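Local coordinates for thermoresistant glucokinase (Janibacter sp. HTCC2649, PDB 4EUN), which probably transfers a phosphate group from ATP to gluconate, as a gluconokinase of the P-loop kinase fold, at residues 176-179 with 180-184; 148-151 with 152-156; 56-60 with 61-65; 43-46 with 47-51. All coordinates share one frame; numbering follows the deposited sequence.

The four contacts are local: two turns leading into helices (1 and 2), the exit of edge strand 56-59 (3) and the first turns of helix 42-53 (4), all in a P-loop kinase core whose parallel sheet has the order 2-3-1-4-5. Contact 4, on the helix whose first residues, Lys42 and Thr43, end the probable P-loop, meets a bound sulfate and touches two others. Ile45 packs on Leu183 of contact 1 (centres about 11 Å apart), and Ala46 on Phe57 of contact 3 (centres about 14 Å apart). Contact 2 is more peripheral, about 22 Å from contact 4 between centres, yet Phe149 CE2 reaches Asp61 OD2 of contact 3 at 3.6 Å. Contacts 2, 3 and 4 all meet the second subunit.

Contact 1: residues 176-179 with 180-184; sequences LRQP and PEQLI
The start of helix 180-191, entered from the edge strand 171-175 of the P-loop kinase sheet, is built here round Pro179 at the N-cap position. Its carbonyl carries the first helical turn: Leu183 N donates to Pro179 O at 3.1 Å, in the carbonyl plane and with an N-H...O angle of 157°, while the bond from Gln182 N to the same oxygen is weak. The Pro179 ring lies alongside the Gln182 chain, both pointing the same way, with CG to CG at 3.8 Å. Leu183 reaches back over the turn with both methyls. CD2 meets Gln178 OE1 at 3.4 Å and also sits against Gln178 CB, the two side chains crossing at about a right angle; CD1 approaches Leu176 CA at 4.0 Å. Gln178 CG lies beside the backbone N (chi1 -67°) and the chain runs out extended from there, which puts OE1 at the Leu183 methyl. The two glutamine amides stand nearly perpendicular, their planes 84° apart. Leu183 continues inward onto Ile45 of helix 42-53 and Leu131 of strand 127-132. Pro180, lacking an N-H, makes no demand for an acceptor at the first helical position, and the turn rests on one good bond to Pro179 O and on the Leu183 methyl contacts with Gln178 and Leu176.

Contact 2: residues 148-151 with 152-156; sequences HFMP and ASLLQ
Leu154 lays its CD1 methyl against two side chains of the preceding loop, Met150 and Pro151. Met150 SD stands 3.8 Å from Leu154 CD1, and Pro151 CD lies at 3.9 Å from the same methyl; in both pairs the side chains meet at a slant. The Pro151 ring also offers CG to Leu154 CG at 3.9 Å, which makes the overlap a patch along one side of the ring. Met150 is folded rather than extended: the bend at chi2 (-71°) places SD beside the leucine, and a further bend at chi3, away from a staggered position, carries CE over one face of the Phe149 ring, 3.5 Å above the plane and offset toward the rim. Across the turn, Leu154 N donates to Pro151 O at 3.1 Å with an N-H...O angle of 163°, but the donor sits 52° out of the carbonyl plane. Such a bond is straight at the hydrogen and tilted at the acceptor, as befits an i to i+3 turn. On another part of the proline ring, Ser153 OG comes to 3.8 Å from Pro151 CB. Met150 and Leu154 continue onto Met72 of helix 66-73, whereas Pro151 packs on His200 of the second subunit. With Pro151 as its first residue and helical backbone angles at Ala152 and Ser153, this is a type I beta turn leading into helix 155-161, here close to the subunit boundary.

Contact 3: residues 56-60 with 61-65; sequences EFAEA and DAFHS
The backbone leaves strand 56-59 and curls at once into a 3-10 turn, in which Ala62 N donates to Glu59 O at 3.2 Å and Phe63 N to Ala60 O at 3.0 Å. Both donors stand well above the carbonyl planes of their acceptors, 45° and 51° out, as is usual for i to i+3 bonds. The Glu59 side chain is modelled in two conformers. In the one described here it folds back over the same turn and OE2 accepts a hydrogen bond from Asp61 N at 3.1 Å, met from above the carboxylate plane; that bond is therefore not certain for the other copy. In this conformer the Asp61 side chain lies alongside that of Glu59 and points the same way, while Glu59 OE1 is bonded to Thr107 of strand 104-108. The Phe63 ring turns its edge to the strand end. Glu59 O lies in the ring plane, 3.8 Å from Phe63 CD1, and Ala58 CB borders the ring at 4.4 Å from Phe63 CE1. Beyond the turn Phe63 meets Trp93 of the same chain edge-to-face, and Ala62 O accepts a bond from Trp93 NE1 of the second subunit. The junction lies at the C-terminal end of strand 56-59, the end of the parallel sheet that holds the probable P-loop, as is usual in the P-loop kinase fold.

Contact 4: residues 43-46 with 47-51; sequences TTIA and HGVAD. With SO4 (sulfate ion), chain B.
Helix 42-53, whose first residues, Lys42 and Thr43, end the probable P-loop (Walker A), begins beside a bound sulfate and supplies both halves of this contact. Thr43 N donates to sulfate O3 at 3.2 Å with an N-H...O angle of 158°. Thr43 OG1 is 3.1 Å from the same oxygen, brought to that side by lying anti to the carbonyl carbon, next to its own backbone N (chi1 -61°). The anion is also bonded by Gly39 N, Gly41 N and Lys42 NZ, consistent with a phosphate-binding loop of an ATP-using kinase; the sulfate itself probably comes from the crystallisation liquor. The amides at this helix start would favour a negative charge there.

Downstream, four consecutive i to i+4 bonds carry the helix, from His47 N to Thr43 O (2.8 Å) through Gly48 and Val49 to Ala50 N and Ala46 O (2.9 Å), all fairly close to straight. Side chains brush the same carbonyls: His47 CB sits 3.1 Å from Thr43 O, and Val49 CG2 touches Ile45 O at 3.3 Å. His47 sends its ring away from the preceding turn, CG opposite the backbone N, and its side chain packs on Thr44 of the second subunit. Ala46 and Ala50 face Ile105 of strand 104-108, whereas Thr44 meets Pro180 of helix 180-191. Along the helix, Ile45 and Val49 approach loosely one turn apart, CG2 to CG2 at 4.5 Å.

Contact 1: residues 176-179 with 180-184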
# COMPACT_ATOMS: atom_id res chain seq x y z
N LEU A 176 -14.86 8.94 10.00
CA LEU A 176 -13.47 8.89 10.44
C LEU A 176 -13.25 9.47 11.84
O LEU A 176 -12.14 9.43 12.37
CB LEU A 176 -12.55 9.58 9.43
CG LEU A 176 -12.83 11.03 9.00
CD1 LEU A 176 -12.38 12.04 10.04
CD2 LEU A 176 -12.15 11.30 7.67
N ARG A 177 -14.30 10.03 12.42
CA ARG A 177 -14.23 10.48 13.80
C ARG A 177 -14.23 9.30 14.76
O ARG A 177 -13.87 9.44 15.93
CB ARG A 177 -15.39 11.43 14.12
CG ARG A 177 -15.24 12.77 13.45
CD ARG A 177 -16.48 13.62 13.60
NE ARG A 177 -17.59 13.11 12.80
CZ ARG A 177 -18.75 13.74 12.63
NH1 ARG A 177 -18.95 14.91 13.22
NH2 ARG A 177 -19.69 13.20 11.89
N GLN A 178 -14.64 8.13 14.27
CA GLN A 178 -14.69 6.93 15.11
C GLN A 178 -13.34 6.25 15.14
O GLN A 178 -12.54 6.42 14.21
CB GLN A 178 -15.79 5.96 14.63
CG GLN A 178 -17.20 6.52 14.82
CD GLN A 178 -18.28 5.67 14.18
OE1 GLN A 178 -18.03 4.54 13.75
NE2 GLN A 178 -19.49 6.21 14.10
N PRO A 179 -13.05 5.51 16.22
CA PRO A 179 -11.75 4.84 16.23
C PRO A 179 -11.65 3.78 15.14
O PRO A 179 -12.62 3.07 14.87
CB PRO A 179 -11.68 4.22 17.63
CG PRO A 179 -13.09 4.19 18.14
CD PRO A 179 -13.81 5.32 17.47
N PRO A 180 -10.47 3.68 14.51
CA PRO A 180 -10.19 2.78 13.39
C PRO A 180 -10.57 1.33 13.69
O PRO A 180 -11.08 0.65 12.80
CB PRO A 180 -8.67 2.90 13.21
CG PRO A 180 -8.34 4.25 13.73
CD PRO A 180 -9.28 4.47 14.89
N GLU A 181 -10.32 0.88 14.91
CA GLU A 181 -10.69 -0.48 15.32
C GLU A 181 -12.18 -0.72 15.15
O GLU A 181 -12.60 -1.79 14.71
CB GLU A 181 -10.30 -0.73 16.78
CG GLU A 181 -10.63 -2.13 17.26
CD GLU A 181 -10.46 -2.30 18.76
OE1 GLU A 181 -11.37 -1.88 19.51
OE2 GLU A 181 -9.42 -2.84 19.19
N GLN A 182 -12.99 0.28 15.50
CA GLN A 182 -14.43 0.21 15.33
C GLN A 182 -14.82 0.21 13.86
O GLN A 182 -15.69 -0.55 13.43
CB GLN A 182 -15.12 1.39 16.03
CG GLN A 182 -15.37 1.19 17.51
CD GLN A 182 -16.70 1.79 17.94
OE1 GLN A 182 -17.35 2.51 17.17
NE2 GLN A 182 -17.11 1.50 19.17
N LEU A 183 -14.18 1.09 13.08
CA LEU A 183 -14.48 1.20 11.66
C LEU A 183 -14.12 -0.09 10.91
O LEU A 183 -14.87 -0.54 10.04
CB LEU A 183 -13.75 2.40 11.06
CG LEU A 183 -14.18 3.77 11.60
CD1 LEU A 183 -13.40 4.89 10.92
CD2 LEU A 183 -15.67 3.98 11.41
N ILE A 184 -12.99 -0.69 11.26
CA ILE A 184 -12.56 -1.95 10.65
C ILE A 184 -13.55 -3.08 10.96
O ILE A 184 -13.91 -3.86 10.07
CB ILE A 184 -11.14 -2.33 11.12
CG1 ILE A 184 -10.11 -1.38 10.50
CG2 ILE A 184 -10.82 -3.77 10.73
CD1 ILE A 184 -8.79 -1.33 11.23

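Contact 2: residues 148-151 with 152-156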
# COMPACT_ATOMS: atom_id res chain seq x y z
N HIS A 148 3.81 15.71 4.40
CA HIS A 148 2.62 15.42 3.63
C HIS A 148 2.99 15.02 2.21
O HIS A 148 3.81 15.65 1.56
CB HIS A 148 1.65 16.61 3.62
CG HIS A 148 1.12 16.95 4.97
ND1 HIS A 148 1.47 18.11 5.64
CD2 HIS A 148 0.28 16.28 5.79
CE1 HIS A 148 0.85 18.13 6.81
NE2 HIS A 148 0.13 17.04 6.93
N PHE A 149 2.37 13.94 1.76
CA PHE A 149 2.55 13.47 0.40
C PHE A 149 1.84 14.43 -0.56
O PHE A 149 2.35 14.74 -1.65
CB PHE A 149 2.01 12.04 0.30
CG PHE A 149 1.99 11.50 -1.09
CD1 PHE A 149 3.13 11.52 -1.87
CD2 PHE A 149 0.82 10.95 -1.61
CE1 PHE A 149 3.10 11.02 -3.17
CE2 PHE A 149 0.79 10.44 -2.89
CZ PHE A 149 1.93 10.47 -3.67
N MET A 150 0.69 14.94 -0.14
CA MET A 150 -0.09 15.89 -0.93
C MET A 150 -0.32 17.18 -0.15
O MET A 150 -0.44 17.15 1.08
CB MET A 150 -1.43 15.28 -1.32
CG MET A 150 -1.31 14.16 -2.34
SD MET A 150 -0.85 14.83 -3.94
CE MET A 150 0.10 13.49 -4.65
N PRO A 151 -0.40 18.31 -0.85
CA PRO A 151 -0.55 19.58 -0.14
C PRO A 151 -1.94 19.73 0.46
O PRO A 151 -2.92 19.25 -0.11
CB PRO A 151 -0.35 20.64 -1.24
CG PRO A 151 -0.58 19.90 -2.54
CD PRO A 151 -0.15 18.49 -2.29
N ALA A 152 -2.02 20.38 1.62
CA ALA A 152 -3.28 20.62 2.29
C ALA A 152 -4.26 21.39 1.41
O ALA A 152 -5.47 21.26 1.58
CB ALA A 152 -3.04 21.37 3.59
N SER A 153 -3.73 22.20 0.49
CA SER A 153 -4.57 23.04 -0.36
C SER A 153 -5.45 22.22 -1.29
O SER A 153 -6.44 22.73 -1.82
CB SER A 153 -3.71 24.01 -1.17
OG SER A 153 -2.94 23.32 -2.14
N LEU A 154 -5.11 20.95 -1.50
CA LEU A 154 -5.91 20.10 -2.38
C LEU A 154 -7.21 19.66 -1.74
O LEU A 154 -8.10 19.17 -2.43
CB LEU A 154 -5.13 18.85 -2.81
CG LEU A 154 -4.13 18.97 -3.95
CD1 LEU A 154 -3.46 17.62 -4.18
CD2 LEU A 154 -4.82 19.44 -5.22
N LEU A 155 -7.32 19.81 -0.42
CA LEU A 155 -8.47 19.27 0.30
C LEU A 155 -9.80 19.80 -0.21
O LEU A 155 -10.74 19.04 -0.40
CB LEU A 155 -8.38 19.50 1.82
CG LEU A 155 -9.58 19.00 2.63
CD1 LEU A 155 -9.72 17.48 2.55
CD2 LEU A 155 -9.48 19.43 4.08
N GLN A 156 -9.89 21.11 -0.44
CA GLN A 156 -11.13 21.70 -0.92
C GLN A 156 -11.62 21.05 -2.21
O GLN A 156 -12.79 20.66 -2.32
CB GLN A 156 -10.97 23.21 -1.14
CG GLN A 156 -12.19 23.88 -1.75
CD GLN A 156 -11.97 25.36 -2.01
OE1 GLN A 156 -11.04 25.76 -2.72
NE2 GLN A 156 -12.84 26.20 -1.43

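Contact 3: residues 56-60 with 61-65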
# COMPACT_ATOMS: atom_id res chain seq x y z
N GLU A 56 -5.70 -8.84 -1.01
CA GLU A 56 -4.42 -8.22 -1.36
C GLU A 56 -4.56 -6.72 -1.32
O GLU A 56 -5.39 -6.16 -2.03
CB GLU A 56 -3.97 -8.60 -2.77
CG GLU A 56 -2.66 -7.90 -3.14
CD GLU A 56 -2.14 -8.22 -4.52
OE1 GLU A 56 -2.77 -9.03 -5.23
OE2 GLU A 56 -1.08 -7.65 -4.88
N PHE A 57 -3.72 -6.07 -0.53
CA PHE A 57 -3.78 -4.61 -0.40
C PHE A 57 -2.92 -3.93 -1.45
O PHE A 57 -1.78 -4.34 -1.70
CB PHE A 57 -3.31 -4.22 1.01
CG PHE A 57 -3.02 -2.75 1.18
CD1 PHE A 57 -4.03 -1.81 1.00
CD2 PHE A 57 -1.76 -2.32 1.53
CE1 PHE A 57 -3.75 -0.47 1.16
CE2 PHE A 57 -1.49 -0.98 1.70
CZ PHE A 57 -2.49 -0.05 1.51
N ALA A 58 -3.46 -2.88 -2.07
CA ALA A 58 -2.66 -2.03 -2.94
C ALA A 58 -3.07 -0.58 -2.77
O ALA A 58 -4.22 -0.27 -2.45
CB ALA A 58 -2.82 -2.43 -4.39
N GLU A 59 -2.12 0.31 -3.00
CA GLU A 59 -2.34 1.74 -2.90
C GLU A 59 -2.55 2.28 -4.31
O GLU A 59 -1.65 2.17 -5.15
CB GLU A 59 -1.10 2.37 -2.28
CG GLU A 59 -1.40 3.33 -1.16
CD GLU A 59 -2.09 4.57 -1.66
OE1 GLU A 59 -3.00 5.07 -0.97
OE2 GLU A 59 -1.71 5.05 -2.75
N ALA A 60 -3.73 2.83 -4.59
CA ALA A 60 -4.07 3.22 -5.96
C ALA A 60 -3.19 4.33 -6.54
O ALA A 60 -3.00 4.37 -7.75
CB ALA A 60 -5.55 3.61 -6.07
N ASP A 61 -2.65 5.22 -5.71
CA ASP A 61 -1.84 6.31 -6.25
C ASP A 61 -0.59 5.78 -6.96
O ASP A 61 -0.02 6.47 -7.79
CB ASP A 61 -1.45 7.33 -5.17
CG ASP A 61 -2.50 8.39 -4.95
OD1 ASP A 61 -3.40 8.54 -5.81
OD2 ASP A 61 -2.41 9.11 -3.92
N ALA A 62 -0.15 4.57 -6.63
CA ALA A 62 1.04 4.05 -7.26
C ALA A 62 0.80 3.78 -8.75
O ALA A 62 1.75 3.70 -9.53
CB ALA A 62 1.52 2.77 -6.55
N PHE A 63 -0.47 3.66 -9.12
CA PHE A 63 -0.86 3.41 -10.51
C PHE A 63 -0.90 4.69 -11.33
O PHE A 63 -1.01 4.63 -12.55
CB PHE A 63 -2.24 2.75 -10.57
CG PHE A 63 -2.28 1.34 -10.07
CD1 PHE A 63 -2.26 1.07 -8.70
CD2 PHE A 63 -2.37 0.28 -10.96
CE1 PHE A 63 -2.32 -0.24 -8.23
CE2 PHE A 63 -2.43 -1.03 -10.49
CZ PHE A 63 -2.40 -1.29 -9.13
N HIS A 64 -0.84 5.84 -10.66
CA HIS A 64 -0.78 7.13 -11.37
C HIS A 64 0.57 7.24 -12.07
O HIS A 64 1.55 6.66 -11.60
CB HIS A 64 -0.91 8.31 -10.39
CG HIS A 64 -2.30 8.84 -10.22
ND1 HIS A 64 -3.05 9.29 -11.28
CD2 HIS A 64 -3.05 9.03 -9.11
CE1 HIS A 64 -4.22 9.73 -10.83
NE2 HIS A 64 -4.24 9.58 -9.52
N SER A 65 0.62 7.99 -13.16
CA SER A 65 1.90 8.35 -13.77
C SER A 65 2.67 9.26 -12.82
O SER A 65 2.08 9.94 -11.99
CB SER A 65 1.67 9.09 -15.10
OG SER A 65 1.05 10.35 -14.90

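Contact 4: residues 43-46 with 47-51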
# COMPACT_ATOMS: atom_id res chain seq x y z
N THR A 43 -5.47 4.06 4.55
CA THR A 43 -4.48 2.99 4.60
C THR A 43 -4.68 2.12 5.84
O THR A 43 -4.65 0.90 5.75
CB THR A 43 -3.05 3.56 4.55
OG1 THR A 43 -2.87 4.26 3.31
CG2 THR A 43 -2.03 2.43 4.64
N THR A 44 -4.90 2.76 6.99
CA THR A 44 -5.15 2.03 8.23
C THR A 44 -6.37 1.10 8.13
O THR A 44 -6.32 -0.06 8.54
CB THR A 44 -5.30 3.00 9.43
OG1 THR A 44 -4.05 3.67 9.65
CG2 THR A 44 -5.67 2.24 10.69
N ILE A 45 -7.47 1.62 7.59
CA ILE A 45 -8.68 0.82 7.40
C ILE A 45 -8.46 -0.33 6.42
O ILE A 45 -8.80 -1.48 6.71
CB ILE A 45 -9.87 1.69 6.93
CG1 ILE A 45 -10.11 2.86 7.89
CG2 ILE A 45 -11.13 0.85 6.78
CD1 ILE A 45 -10.35 2.43 9.33
N ALA A 46 -7.88 -0.03 5.26
CA ALA A 46 -7.64 -1.06 4.24
C ALA A 46 -6.72 -2.15 4.75
O ALA A 46 -6.95 -3.34 4.49
CB ALA A 46 -7.07 -0.43 2.97
N HIS A 47 -5.68 -1.74 5.46
CA HIS A 47 -4.70 -2.67 6.03
C HIS A 47 -5.37 -3.54 7.08
O HIS A 47 -5.14 -4.75 7.13
CB HIS A 47 -3.54 -1.88 6.64
CG HIS A 47 -2.42 -2.74 7.15
ND1 HIS A 47 -1.55 -2.32 8.13
CD2 HIS A 47 -2.03 -3.99 6.80
CE1 HIS A 47 -0.68 -3.28 8.38
NE2 HIS A 47 -0.94 -4.30 7.59
N GLY A 48 -6.20 -2.94 7.93
CA GLY A 48 -6.90 -3.69 8.95
C GLY A 48 -7.86 -4.72 8.37
O GLY A 48 -7.99 -5.83 8.89
N VAL A 49 -8.56 -4.34 7.30
CA VAL A 49 -9.46 -5.26 6.61
C VAL A 49 -8.67 -6.39 5.94
O VAL A 49 -9.03 -7.56 6.03
CB VAL A 49 -10.36 -4.53 5.59
CG1 VAL A 49 -11.13 -5.53 4.73
CG2 VAL A 49 -11.34 -3.61 6.30
N ALA A 50 -7.57 -6.03 5.28
CA ALA A 50 -6.74 -7.00 4.57
C ALA A 50 -6.21 -8.07 5.52
O ALA A 50 -6.19 -9.26 5.19
CB ALA A 50 -5.59 -6.30 3.87
N ASP A 51 -5.77 -7.64 6.70
CA ASP A 51 -5.11 -8.54 7.65
C ASP A 51 -6.03 -9.62 8.21
O ASP A 51 -5.57 -10.66 8.69
CB ASP A 51 -4.46 -7.74 8.79
CG ASP A 51 -2.96 -7.65 8.64
OD1 ASP A 51 -2.47 -7.48 7.50
OD2 ASP A 51 -2.25 -7.76 9.67
S SO4 B . -4.75 8.28 4.11
O1 SO4 B . -6.04 8.46 3.46
O2 SO4 B . -3.81 9.24 3.54
O3 SO4 B . -4.27 6.92 3.90
O4 SO4 B . -4.86 8.52 5.54